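Local coordinates for beta-ketoacyl-[acyl-carrier-protein] synthase FabY (Pseudomonas aeruginosa, PDB 4CW4) that condenses acetyl-CoA with malonyl-acyl carrier protein to make acetoacetyl-ACP, the primer that initiates fatty acid synthesis, at residues Q97-D102 with A315-E320; W106-E111 with V159-A164; E111-E116 with H152-F157; A119-A124 with L148-E153; L165-A170 with L331-G336. One frame throughout, in Å; residues are numbered along the deposited sequence.

Followed from the N terminus, the chain first reaches 97-102, in the loop before strand 104-112; interaction 1 closes at 315-320, spanning more than 200 residues. Nested inside are interactions 2, 3 and 4. Interactions 2 and 3 lie along the same antiparallel pair, strands 104-112 and 155-163, sharing E111, with 3 inside 2. Interaction 4 pairs strands 120-124 and 147-151 farther out and overlaps interaction 3 at H152 and E153. Beyond strand 155-163, segment 165-170 opens interaction 5, which closes at 331-336 and so crosses interaction 1. D102 and K168 join these two by a salt bridge where the protruding strands meet the catalytic body.

Interaction 1: residues Q97-D102 with A315-E320; sequences QYLDPD and APILPE
Segment 315-320 leaves strand 307-314 at A315 and turns to enter helix 319-327. P316 offers its carbonyl O in a weak hydrogen bond to L318 N, which makes I317 the centre of an inverse gamma turn. The turn presents the side chain of I317 to Y98. With CG2 anti to the backbone N, I317 puts CB and CG2 beside the ring, CB lying 4.0 Å from Y98 CD1, while its CD1 lies over one ring face. A branched aliphatic residue suits this place because it can cover the length of a tyrosine ring obliquely; the phenol OH, beyond the contact, hydrogen-bonds to E365. The two backbones meet through one water, which donates to Y98 O at 2.7 Å and to I317 O at 2.9 Å. L318, at the N-cap position, points its CB away. P319 follows in the first turn of the helix, where proline fits well since its nitrogen carries no hydrogen; its CD receives L99 CD2 at 3.8 Å as the two side chains pass with their ends pointing oppositely. Segment 315-320 is thus a strand-to-helix junction of the thiolase-like ketosynthase fold, formed by an inverse gamma turn, against which the loop 97-102 packs; the I317 side chain is about 10 Å from that of H477, a predicted active-site histidine.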
# COMPACT_ATOMS: atom_id res chain seq x y z
N GLN A 97 27.78 -5.04 4.99
CA GLN A 97 26.83 -4.42 5.90
C GLN A 97 25.37 -4.79 5.55
O GLN A 97 24.47 -4.56 6.35
CB GLN A 97 27.03 -2.90 5.96
CG GLN A 97 26.81 -2.12 4.66
CD GLN A 97 28.07 -1.96 3.83
OE1 GLN A 97 29.01 -2.75 3.95
NE2 GLN A 97 28.10 -0.94 2.98
N TYR A 98 25.16 -5.33 4.35
CA TYR A 98 23.86 -5.89 3.94
C TYR A 98 23.80 -7.40 4.09
O TYR A 98 22.95 -7.94 4.79
CB TYR A 98 23.53 -5.52 2.48
CG TYR A 98 23.54 -4.04 2.28
CD1 TYR A 98 22.43 -3.28 2.57
CD2 TYR A 98 24.68 -3.39 1.85
CE1 TYR A 98 22.44 -1.90 2.43
CE2 TYR A 98 24.70 -2.03 1.70
CZ TYR A 98 23.59 -1.29 1.99
OH TYR A 98 23.68 0.07 1.83
N LEU A 99 24.70 -8.07 3.38
CA LEU A 99 24.74 -9.53 3.32
C LEU A 99 25.97 -9.95 2.53
O LEU A 99 26.60 -9.12 1.87
CB LEU A 99 23.48 -10.08 2.62
CG LEU A 99 23.18 -9.49 1.24
CD1 LEU A 99 23.69 -10.42 0.14
CD2 LEU A 99 21.70 -9.18 1.06
N ASP A 100 26.32 -11.23 2.61
CA ASP A 100 27.38 -11.76 1.80
C ASP A 100 26.72 -12.50 0.64
O ASP A 100 26.14 -13.56 0.85
CB ASP A 100 28.23 -12.72 2.63
CG ASP A 100 29.42 -13.28 1.87
OD1 ASP A 100 29.43 -13.26 0.62
OD2 ASP A 100 30.33 -13.80 2.55
N PRO A 101 26.87 -11.99 -0.59
CA PRO A 101 26.13 -12.63 -1.67
C PRO A 101 26.70 -13.98 -2.08
O PRO A 101 26.12 -14.62 -2.94
CB PRO A 101 26.22 -11.60 -2.80
CG PRO A 101 27.54 -10.93 -2.53
CD PRO A 101 27.60 -10.80 -1.05
N ASP A 102 27.81 -14.40 -1.47
CA ASP A 102 28.30 -15.76 -1.62
C ASP A 102 28.01 -16.65 -0.40
O ASP A 102 28.41 -17.81 -0.37
CB ASP A 102 29.81 -15.73 -1.88
CG ASP A 102 30.14 -15.12 -3.22
OD1 ASP A 102 29.58 -15.61 -4.24
OD2 ASP A 102 30.93 -14.16 -3.26
N ALA A 315 13.94 -0.16 1.31
CA ALA A 315 15.21 -0.75 1.68
C ALA A 315 15.10 -2.26 1.46
O ALA A 315 14.90 -3.03 2.39
CB ALA A 315 15.55 -0.42 3.15
N PRO A 316 15.21 -2.69 0.20
CA PRO A 316 14.94 -4.07 -0.18
C PRO A 316 16.18 -4.92 -0.38
O PRO A 316 16.04 -6.01 -0.93
CB PRO A 316 14.24 -3.88 -1.51
CG PRO A 316 15.04 -2.75 -2.13
CD PRO A 316 15.43 -1.84 -0.99
N ILE A 317 17.36 -4.47 0.05
CA ILE A 317 18.57 -5.23 -0.16
C ILE A 317 18.67 -6.31 0.93
O ILE A 317 19.35 -6.14 1.94
CB ILE A 317 19.83 -4.36 -0.23
CG1 ILE A 317 19.64 -3.21 -1.25
CG2 ILE A 317 21.01 -5.22 -0.61
CD1 ILE A 317 20.75 -2.18 -1.22
N LEU A 318 17.94 -7.41 0.69
CA LEU A 318 17.75 -8.50 1.63
C LEU A 318 17.77 -9.77 0.79
O LEU A 318 17.31 -9.74 -0.35
CB LEU A 318 16.40 -8.38 2.35
CG LEU A 318 16.18 -7.12 3.19
CD1 LEU A 318 14.71 -6.95 3.59
CD2 LEU A 318 17.06 -7.18 4.42
N PRO A 319 18.29 -10.88 1.35
CA PRO A 319 18.39 -12.09 0.52
C PRO A 319 17.05 -12.54 -0.08
O PRO A 319 17.01 -13.00 -1.20
CB PRO A 319 18.90 -13.15 1.51
CG PRO A 319 19.60 -12.38 2.57
CD PRO A 319 18.88 -11.06 2.68
N GLU A 320 15.97 -12.42 0.68
CA GLU A 320 14.67 -12.91 0.21
C GLU A 320 14.15 -12.09 -0.97
O GLU A 320 13.60 -12.65 -1.93
CB GLU A 320 13.66 -12.87 1.36
CG GLU A 320 13.97 -13.79 2.55
CD GLU A 320 15.00 -13.21 3.52
OE1 GLU A 320 15.47 -12.05 3.34
OE2 GLU A 320 15.31 -13.93 4.50
O HOH W 1 20.36 -7.70 4.14

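Interaction 2: residues W106-E111 with V159-A164; sequences WHKVLE and VDSYRA
Four backbone hydrogen bonds join W106-E111 to V159-A164. W106 N gives to S161 O at 2.9 Å and W106 O takes S161 N in return, both donors lying above the carbonyl planes; K108 and V159 exchange a second pair in the carbonyl planes, V159 N reaching K108 O at 3.0 Å. Between them H107 and D160 form a non-hydrogen-bonded pair, where H107 CA points its hydrogen at V159 O. W106 NE1 donates to a water in the ring plane at 2.9 Å, which donates to Y162 O and also bonds S161 OG, whose strongest partner is E131 of the second subunit. The broad ring suits a place between the aliphatic parts of two long charged side chains: K108 CG covers one face, and R163 CD makes a CH-pi contact over the other. The polar ends look elsewhere. D160 OD1 bonds H105 and OD2 makes a salt bridge with K158 of the second subunit; H107 ND1 bonds L246 O, and K108 NZ meets L129 O and E131, all of that subunit. L110 CD2 packs on V159 CG1 at 3.6 Å. Strands 104-112 and 155-163 thus form an antiparallel arm, which V159 extends by pairing with a strand of the second subunit.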
# COMPACT_ATOMS: atom_id res chain seq x y z
N TRP A 106 20.41 -20.25 5.10
CA TRP A 106 19.11 -20.89 4.99
C TRP A 106 19.14 -22.18 5.80
O TRP A 106 20.12 -22.46 6.48
CB TRP A 106 18.71 -21.16 3.54
CG TRP A 106 19.60 -22.10 2.75
CD1 TRP A 106 20.96 -22.03 2.59
CD2 TRP A 106 19.16 -23.20 1.95
NE1 TRP A 106 21.39 -23.05 1.78
CE2 TRP A 106 20.30 -23.78 1.37
CE3 TRP A 106 17.90 -23.78 1.69
CZ2 TRP A 106 20.23 -24.89 0.54
CZ3 TRP A 106 17.84 -24.89 0.88
CH2 TRP A 106 18.99 -25.42 0.29
N HIS A 107 18.06 -22.96 5.73
CA HIS A 107 18.03 -24.29 6.34
C HIS A 107 17.93 -25.35 5.26
O HIS A 107 17.05 -25.26 4.42
CB HIS A 107 16.79 -24.46 7.24
CG HIS A 107 16.79 -23.62 8.47
ND1 HIS A 107 15.61 -23.15 9.02
CD2 HIS A 107 17.78 -23.18 9.27
CE1 HIS A 107 15.90 -22.44 10.10
NE2 HIS A 107 17.20 -22.45 10.28
N LYS A 108 18.78 -26.37 5.29
CA LYS A 108 18.53 -27.58 4.51
C LYS A 108 17.71 -28.53 5.34
O LYS A 108 17.86 -28.59 6.56
CB LYS A 108 19.83 -28.29 4.14
CG LYS A 108 20.62 -27.63 3.03
CD LYS A 108 21.73 -28.58 2.60
CE LYS A 108 22.62 -28.00 1.53
NZ LYS A 108 23.62 -29.01 1.10
N VAL A 109 16.88 -29.31 4.66
CA VAL A 109 16.22 -30.46 5.27
C VAL A 109 17.23 -31.61 5.29
O VAL A 109 17.71 -32.05 4.25
CB VAL A 109 14.98 -30.87 4.50
CG1 VAL A 109 14.38 -32.16 5.10
CG2 VAL A 109 13.95 -29.74 4.51
N LEU A 110 17.55 -32.06 6.49
CA LEU A 110 18.46 -33.18 6.67
C LEU A 110 17.66 -34.37 7.18
O LEU A 110 17.16 -34.37 8.31
CB LEU A 110 19.56 -32.80 7.67
CG LEU A 110 20.54 -33.89 8.08
CD1 LEU A 110 21.31 -34.43 6.89
CD2 LEU A 110 21.49 -33.35 9.13
N GLU A 111 17.51 -35.37 6.32
CA GLU A 111 16.78 -36.57 6.69
C GLU A 111 17.72 -37.53 7.38
O GLU A 111 18.60 -38.10 6.74
CB GLU A 111 16.18 -37.24 5.45
CG GLU A 111 15.15 -36.38 4.75
CD GLU A 111 14.60 -37.05 3.49
OE1 GLU A 111 13.96 -38.12 3.62
OE2 GLU A 111 14.82 -36.51 2.39
N VAL A 159 18.92 -27.91 9.24
CA VAL A 159 20.28 -27.53 9.61
C VAL A 159 20.69 -26.23 8.91
O VAL A 159 20.34 -26.00 7.76
CB VAL A 159 21.30 -28.66 9.28
CG1 VAL A 159 21.02 -29.88 10.09
CG2 VAL A 159 21.29 -29.01 7.79
N ASP A 160 21.46 -25.40 9.61
CA ASP A 160 21.99 -24.18 9.03
C ASP A 160 22.91 -24.51 7.87
O ASP A 160 23.76 -25.39 7.97
CB ASP A 160 22.76 -23.38 10.07
CG ASP A 160 21.90 -23.03 11.25
OD1 ASP A 160 20.81 -22.46 11.04
OD2 ASP A 160 22.27 -23.40 12.38
N SER A 161 22.73 -23.77 6.79
CA SER A 161 23.58 -23.91 5.62
C SER A 161 23.71 -22.55 4.93
O SER A 161 22.96 -21.63 5.23
CB SER A 161 23.00 -24.94 4.66
OG SER A 161 23.96 -25.39 3.72
N TYR A 162 24.69 -22.43 4.04
CA TYR A 162 25.00 -21.17 3.37
C TYR A 162 25.07 -21.35 1.88
O TYR A 162 25.66 -22.32 1.38
CB TYR A 162 26.30 -20.59 3.95
CG TYR A 162 26.09 -20.30 5.41
CD1 TYR A 162 26.31 -21.27 6.38
CD2 TYR A 162 25.58 -19.07 5.81
CE1 TYR A 162 26.04 -21.01 7.71
CE2 TYR A 162 25.33 -18.80 7.14
CZ TYR A 162 25.55 -19.77 8.08
OH TYR A 162 25.29 -19.49 9.42
N ARG A 163 24.48 -20.42 1.14
CA ARG A 163 24.45 -20.51 -0.31
C ARG A 163 24.81 -19.18 -0.95
O ARG A 163 24.77 -18.14 -0.31
CB ARG A 163 23.08 -20.98 -0.81
CG ARG A 163 21.95 -19.98 -0.53
CD ARG A 163 20.60 -20.52 -0.95
NE ARG A 163 20.57 -20.76 -2.40
CZ ARG A 163 20.29 -19.84 -3.32
NH1 ARG A 163 19.97 -18.60 -2.96
NH2 ARG A 163 20.32 -20.17 -4.60
N ALA A 164 25.15 -19.25 -2.23
CA ALA A 164 25.45 -18.05 -2.99
C ALA A 164 24.21 -17.60 -3.75
O ALA A 164 23.45 -18.42 -4.25
CB ALA A 164 26.58 -18.31 -3.95
O HOH W 2 23.88 -24.34 1.19

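Interaction 3: residues E111-E116 with H152-F157; sequences ELSPAE and HERCEF
L112 and C155 exchange two backbone hydrogen bonds: L112 N approaches C155 O nearly along the C=O axis at 2.8 Å, and C155 N reaches L112 O at 2.9 Å. Either side of this pair, CA hydrogens of E111 and R154 point at the same two carbonyls. R154, with CG anti to the backbone N (chi1 -175°) and a bend at chi3, lays its side chain across the strand toward two oxygens. Its NH1 forms a weak salt bridge with E111 OE1 at 3.3 Å, and its NE gives a weak bond to S113 OG at 3.4 Å, the hydroxyl lying at the guanidinium edge. P114 CD lies against E153 O at 3.5 Å. On the face with C155, L112 CD1 meets F157 CD2 at 3.7 Å; leucine and phenylalanine suit this buried side, where L112 also packs on F122 of the second subunit. Farther out, Q128 of that subunit accepts from E111 N, W137 touches C155 and F157, and F157 pairs with a strand across the interface. Charge on one face and hydrocarbon on the other give an amphipathic strand pair. R154 would probably also ease any repulsion between E111 OE1 and E156 OE2, 4.9 Å apart.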
# COMPACT_ATOMS: atom_id res chain seq x y z
N GLU A 111 17.51 -35.37 6.32
CA GLU A 111 16.78 -36.57 6.69
C GLU A 111 17.72 -37.53 7.38
O GLU A 111 18.60 -38.10 6.74
CB GLU A 111 16.18 -37.24 5.45
CG GLU A 111 15.15 -36.38 4.75
CD GLU A 111 14.60 -37.05 3.49
OE1 GLU A 111 13.96 -38.12 3.62
OE2 GLU A 111 14.82 -36.51 2.39
N LEU A 112 17.54 -37.71 8.68
CA LEU A 112 18.34 -38.66 9.44
C LEU A 112 17.59 -39.94 9.63
O LEU A 112 16.45 -39.94 10.09
CB LEU A 112 18.74 -38.09 10.79
CG LEU A 112 19.62 -36.86 10.71
CD1 LEU A 112 20.28 -36.61 12.05
CD2 LEU A 112 20.66 -37.00 9.60
N SER A 113 18.24 -41.03 9.25
CA SER A 113 17.69 -42.37 9.41
C SER A 113 18.64 -43.19 10.26
O SER A 113 19.86 -43.05 10.15
CB SER A 113 17.52 -43.04 8.04
OG SER A 113 16.41 -42.51 7.34
N PRO A 114 18.08 -44.02 11.14
CA PRO A 114 18.92 -45.05 11.73
C PRO A 114 18.78 -46.31 10.89
O PRO A 114 17.83 -46.44 10.12
CB PRO A 114 18.32 -45.23 13.11
CG PRO A 114 16.88 -44.95 12.92
CD PRO A 114 16.73 -44.02 11.73
N ALA A 115 19.74 -47.21 11.03
CA ALA A 115 19.66 -48.51 10.40
C ALA A 115 20.29 -49.51 11.36
O ALA A 115 20.58 -49.19 12.51
CB ALA A 115 20.37 -48.50 9.06
N GLU A 116 20.53 -50.72 10.87
CA GLU A 116 20.98 -51.80 11.73
C GLU A 116 22.36 -51.58 12.38
O GLU A 116 22.67 -52.24 13.37
CB GLU A 116 20.97 -53.12 10.94
CG GLU A 116 19.64 -53.42 10.26
CD GLU A 116 19.81 -54.08 8.90
OE1 GLU A 116 20.38 -55.19 8.84
OE2 GLU A 116 19.37 -53.48 7.89
N HIS A 152 14.61 -43.96 15.91
CA HIS A 152 14.55 -45.30 15.30
C HIS A 152 14.00 -45.29 13.88
O HIS A 152 14.06 -46.32 13.18
CB HIS A 152 13.67 -46.20 16.15
CG HIS A 152 14.04 -46.18 17.59
ND1 HIS A 152 15.15 -46.84 18.07
CD2 HIS A 152 13.53 -45.50 18.64
CE1 HIS A 152 15.27 -46.61 19.36
NE2 HIS A 152 14.30 -45.80 19.73
N GLU A 153 13.50 -44.13 13.46
CA GLU A 153 12.79 -43.95 12.20
C GLU A 153 13.43 -42.75 11.50
O GLU A 153 13.98 -41.88 12.17
CB GLU A 153 11.34 -43.58 12.51
CG GLU A 153 10.27 -44.38 11.82
CD GLU A 153 8.92 -43.69 11.90
OE1 GLU A 153 8.52 -43.27 13.01
OE2 GLU A 153 8.25 -43.54 10.86
N ARG A 154 13.36 -42.71 10.18
CA ARG A 154 13.79 -41.52 9.45
C ARG A 154 13.01 -40.31 9.93
O ARG A 154 11.80 -40.37 10.11
CB ARG A 154 13.58 -41.66 7.93
CG ARG A 154 14.14 -40.48 7.14
CD ARG A 154 13.73 -40.52 5.68
NE ARG A 154 14.14 -41.75 4.99
CZ ARG A 154 13.81 -42.04 3.73
NH1 ARG A 154 13.07 -41.20 3.01
NH2 ARG A 154 14.23 -43.17 3.18
N CYS A 155 13.69 -39.20 10.13
CA CYS A 155 12.98 -37.96 10.38
C CYS A 155 13.78 -36.80 9.86
O CYS A 155 14.93 -36.94 9.46
CB CYS A 155 12.67 -37.79 11.85
SG CYS A 155 14.10 -37.65 12.84
N GLU A 156 13.13 -35.64 9.86
CA GLU A 156 13.67 -34.46 9.23
C GLU A 156 14.09 -33.45 10.26
O GLU A 156 13.29 -32.99 11.07
CB GLU A 156 12.61 -33.82 8.33
CG GLU A 156 12.28 -34.64 7.10
CD GLU A 156 11.40 -33.88 6.14
OE1 GLU A 156 10.96 -32.78 6.49
OE2 GLU A 156 11.16 -34.40 5.03
N PHE A 157 15.36 -33.11 10.22
CA PHE A 157 15.87 -31.96 10.93
C PHE A 157 16.12 -30.84 9.93
O PHE A 157 16.29 -31.09 8.74
CB PHE A 157 17.18 -32.31 11.64
CG PHE A 157 16.99 -33.25 12.77
CD1 PHE A 157 16.46 -32.80 13.95
CD2 PHE A 157 17.29 -34.60 12.65
CE1 PHE A 157 16.24 -33.65 15.01
CE2 PHE A 157 17.08 -35.44 13.71
CZ PHE A 157 16.56 -34.95 14.90

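Interaction 4: residues A119-A124 with L148-E153; sequences ALTFKA and LVSIHE
F122 takes the crowded position, its CG between the backbone N and the carbonyl carbon (chi1 55°), and so swings its ring across to the partner strand. V149, with CG1 anti to the backbone N, points the same way alongside it. Its CB lies over one face of the ring, a CH-pi contact 4.0 Å from the centroid, while V149 CG1 touches F122 CZ at 3.6 Å. Valine suits this place because its branch point and methyls stay close to the backbone and fit against a large ring. I151 reaches the ring edge, in plane, with its terminal CD1, 3.8 Å from F122 CE2. L120 lies beside I151 on the same face, CD2 against CB, and also packs on T121 of the second subunit. The other face is mixed. T121 and S150 both hold their hydroxyls anti to the carbonyl carbon (chi1 -54° and -63°), which brings T121 OG1 and S150 OG to 2.9 Å, a hydrogen bond in which either could donate. Threonine serves twice here, since its CG2 also touches L148 CD1 at 3.5 Å. Between the two faces the backbones pair: V149 N reaches F122 O at 2.8 Å nearly along the C=O axis, and F122 N returns the bond to V149 O. This is an antiparallel pairing within the three-stranded sheet of 120-124, 147-151 and 138-141, with 147-151 in the middle. The contact is therefore two-faced: F122, V149, I151 and L120 bury hydrocarbon, while on the opposite face T121 and S150, beside an aliphatic L148, share one hydrogen bond, in which each hydroxyl gives the other a partner.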
# COMPACT_ATOMS: atom_id res chain seq x y z
N ALA A 119 23.67 -46.71 16.54
CA ALA A 119 22.57 -46.01 17.22
C ALA A 119 22.58 -44.51 16.88
O ALA A 119 23.64 -43.92 16.66
CB ALA A 119 22.65 -46.21 18.73
N LEU A 120 21.39 -43.91 16.82
CA LEU A 120 21.24 -42.46 16.68
C LEU A 120 20.68 -41.91 17.99
O LEU A 120 19.47 -41.95 18.25
CB LEU A 120 20.34 -42.10 15.51
CG LEU A 120 19.98 -40.62 15.37
CD1 LEU A 120 21.17 -39.69 15.57
CD2 LEU A 120 19.37 -40.39 13.99
N THR A 121 21.59 -41.39 18.79
CA THR A 121 21.31 -41.11 20.17
C THR A 121 22.03 -39.84 20.56
O THR A 121 23.14 -39.58 20.10
CB THR A 121 21.83 -42.27 21.01
OG1 THR A 121 21.27 -43.48 20.50
CG2 THR A 121 21.46 -42.12 22.46
N PHE A 122 21.38 -39.05 21.40
CA PHE A 122 21.98 -37.81 21.87
C PHE A 122 21.33 -37.41 23.18
O PHE A 122 20.24 -37.89 23.52
CB PHE A 122 21.83 -36.71 20.82
CG PHE A 122 20.41 -36.48 20.39
CD1 PHE A 122 19.58 -35.62 21.10
CD2 PHE A 122 19.90 -37.11 19.26
CE1 PHE A 122 18.27 -35.40 20.71
CE2 PHE A 122 18.60 -36.90 18.87
CZ PHE A 122 17.78 -36.05 19.58
N LYS A 123 22.02 -36.55 23.92
CA LYS A 123 21.41 -35.96 25.10
C LYS A 123 20.92 -34.58 24.74
O LYS A 123 21.48 -33.89 23.88
CB LYS A 123 22.38 -35.90 26.27
CG LYS A 123 23.45 -34.86 26.15
CD LYS A 123 24.53 -35.14 27.16
CE LYS A 123 25.43 -33.95 27.38
NZ LYS A 123 26.40 -34.24 28.48
N ALA A 124 19.84 -34.18 25.41
CA ALA A 124 19.21 -32.91 25.12
C ALA A 124 18.45 -32.41 26.32
O ALA A 124 18.07 -33.17 27.20
CB ALA A 124 18.27 -33.06 23.97
N LEU A 148 18.04 -38.59 27.62
CA LEU A 148 18.73 -39.36 26.60
C LEU A 148 17.73 -39.76 25.52
O LEU A 148 16.78 -40.47 25.78
CB LEU A 148 19.38 -40.60 27.21
CG LEU A 148 20.22 -41.45 26.26
CD1 LEU A 148 21.40 -40.67 25.69
CD2 LEU A 148 20.70 -42.72 26.98
N VAL A 149 17.95 -39.28 24.30
CA VAL A 149 17.02 -39.49 23.21
C VAL A 149 17.61 -40.43 22.18
O VAL A 149 18.78 -40.32 21.84
CB VAL A 149 16.72 -38.16 22.51
CG1 VAL A 149 15.68 -38.35 21.42
CG2 VAL A 149 16.25 -37.14 23.53
N SER A 150 16.80 -41.36 21.68
CA SER A 150 17.19 -42.19 20.54
C SER A 150 16.10 -42.21 19.51
O SER A 150 14.92 -42.22 19.83
CB SER A 150 17.53 -43.62 20.96
OG SER A 150 18.64 -43.61 21.82
N ILE A 151 16.53 -42.21 18.26
CA ILE A 151 15.65 -42.13 17.11
C ILE A 151 15.75 -43.45 16.35
O ILE A 151 16.85 -43.97 16.16
CB ILE A 151 16.05 -40.94 16.22
CG1 ILE A 151 15.78 -39.63 16.96
CG2 ILE A 151 15.30 -40.99 14.90
CD1 ILE A 151 16.29 -38.38 16.24
N HIS A 152 14.61 -43.96 15.91
CA HIS A 152 14.55 -45.30 15.30
C HIS A 152 14.00 -45.29 13.88
O HIS A 152 14.06 -46.32 13.18
CB HIS A 152 13.67 -46.20 16.15
CG HIS A 152 14.04 -46.18 17.59
ND1 HIS A 152 15.15 -46.84 18.07
CD2 HIS A 152 13.53 -45.50 18.64
CE1 HIS A 152 15.27 -46.61 19.36
NE2 HIS A 152 14.30 -45.80 19.73
N GLU A 153 13.50 -44.13 13.46
CA GLU A 153 12.79 -43.95 12.20
C GLU A 153 13.43 -42.75 11.50
O GLU A 153 13.98 -41.88 12.17
CB GLU A 153 11.34 -43.58 12.51
CG GLU A 153 10.27 -44.38 11.82
CD GLU A 153 8.92 -43.69 11.90
OE1 GLU A 153 8.52 -43.27 13.01
OE2 GLU A 153 8.25 -43.54 10.86

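Interaction 5: residues L165-A170 with L331-G336; sequences LTVKSA and LATEEG
Three side-chain pairs meet at three different attitudes. T166 and T333 run alongside with their tips in the same direction, T166 OG1 3.7 Å from T333 CG2. V167 lies roughly perpendicular to L331, its CG2 resting on L331 CB at 3.8 Å; a compact branched side chain suits this buried crossing. K168 slants across E334, and although their charges are opposite, K168 NZ and E334 OE1 stay 4.6 Å apart. The lysine, bent at chi2 (-69°), instead folds back to give its NZ to L165 O at 2.7 Å and makes a salt bridge with D102. One direct bond joins the backbones: E334 N gives to T166 O at 3.0 Å nearly along the C=O axis. The same helix end is capped by T333, whose OG1 accepts from G336 N at 2.8 Å. Waters complete the seam, two of them linking A332 O to S169 OG. The L331 side chain is about 7 Å from that of H477, a predicted active-site residue, and about 9 Å from that of C286, the inferred one. The contact sets the loop leading into strand 169-171, which pairs with strand 91-93, against the N terminus of helix 334-341. Helix 319-327 packs behind V167 and L331 through I322, Y325 and S326.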
# COMPACT_ATOMS: atom_id res chain seq x y z
N LEU A 165 24.01 -16.29 -3.81
CA LEU A 165 22.97 -15.72 -4.66
C LEU A 165 23.53 -15.59 -6.07
O LEU A 165 24.73 -15.38 -6.26
CB LEU A 165 22.58 -14.33 -4.15
CG LEU A 165 22.03 -14.21 -2.73
CD1 LEU A 165 21.85 -12.75 -2.35
CD2 LEU A 165 20.69 -14.92 -2.62
N THR A 166 22.68 -15.71 -7.08
CA THR A 166 23.13 -15.50 -8.45
C THR A 166 23.40 -14.02 -8.76
O THR A 166 24.07 -13.71 -9.72
CB THR A 166 22.11 -16.03 -9.46
OG1 THR A 166 20.90 -15.30 -9.30
CG2 THR A 166 21.87 -17.53 -9.26
N VAL A 167 22.84 -13.14 -7.94
CA VAL A 167 22.96 -11.69 -8.08
C VAL A 167 23.96 -11.18 -7.04
O VAL A 167 23.88 -11.57 -5.87
CB VAL A 167 21.58 -11.03 -7.85
CG1 VAL A 167 21.66 -9.52 -7.70
CG2 VAL A 167 20.65 -11.42 -8.99
N LYS A 168 24.89 -10.33 -7.46
CA LYS A 168 25.95 -9.88 -6.55
C LYS A 168 25.97 -8.37 -6.36
O LYS A 168 26.85 -7.88 -5.66
CB LYS A 168 27.35 -10.29 -7.07
CG LYS A 168 27.51 -11.74 -7.54
CD LYS A 168 27.43 -12.74 -6.43
CE LYS A 168 27.62 -14.17 -6.97
NZ LYS A 168 27.43 -15.15 -5.89
N SER A 169 25.05 -7.64 -6.99
CA SER A 169 25.12 -6.18 -7.06
C SER A 169 23.83 -5.49 -6.64
O SER A 169 22.77 -6.07 -6.69
CB SER A 169 25.50 -5.76 -8.48
OG SER A 169 24.76 -6.49 -9.44
N ALA A 170 23.96 -4.25 -6.19
CA ALA A 170 22.83 -3.43 -5.74
C ALA A 170 23.20 -1.97 -5.69
O ALA A 170 24.38 -1.63 -5.58
CB ALA A 170 22.36 -3.88 -4.38
N LEU A 331 16.29 -9.81 -12.45
CA LEU A 331 17.51 -9.11 -12.05
C LEU A 331 18.70 -9.48 -12.90
O LEU A 331 18.77 -10.59 -13.43
CB LEU A 331 17.87 -9.41 -10.60
CG LEU A 331 16.79 -9.11 -9.55
CD1 LEU A 331 17.33 -9.43 -8.17
CD2 LEU A 331 16.30 -7.66 -9.64
N ALA A 332 19.65 -8.55 -13.01
CA ALA A 332 20.93 -8.83 -13.64
C ALA A 332 21.75 -9.74 -12.74
O ALA A 332 22.10 -9.36 -11.62
CB ALA A 332 21.69 -7.54 -13.87
N THR A 333 22.09 -10.92 -13.24
CA THR A 333 22.91 -11.86 -12.48
C THR A 333 24.38 -11.75 -12.90
O THR A 333 24.70 -11.19 -13.94
CB THR A 333 22.48 -13.30 -12.76
OG1 THR A 333 22.79 -13.63 -14.12
CG2 THR A 333 20.99 -13.50 -12.49
N GLU A 334 25.27 -12.28 -12.08
CA GLU A 334 26.67 -12.35 -12.48
C GLU A 334 26.83 -13.09 -13.81
O GLU A 334 27.54 -12.64 -14.70
CB GLU A 334 27.51 -13.01 -11.39
CG GLU A 334 28.98 -13.19 -11.74
CD GLU A 334 29.78 -13.65 -10.55
OE1 GLU A 334 29.47 -14.74 -10.00
OE2 GLU A 334 30.73 -12.93 -10.16
N GLU A 335 26.15 -14.22 -13.98
CA GLU A 335 26.27 -14.94 -15.24
C GLU A 335 25.75 -14.12 -16.42
O GLU A 335 26.32 -14.17 -17.50
CB GLU A 335 25.56 -16.29 -15.16
CG GLU A 335 26.33 -17.33 -14.37
CD GLU A 335 27.75 -17.59 -14.91
OE1 GLU A 335 27.98 -17.58 -16.14
OE2 GLU A 335 28.64 -17.80 -14.08
N GLY A 336 24.67 -13.37 -16.21
CA GLY A 336 24.13 -12.53 -17.26
C GLY A 336 25.14 -11.49 -17.70
O GLY A 336 25.35 -11.27 -18.89
O HOH W 3 25.12 -15.62 -11.50
O HOH W 4 24.65 -9.20 -10.20
O HOH W 5 21.68 -6.92 -10.24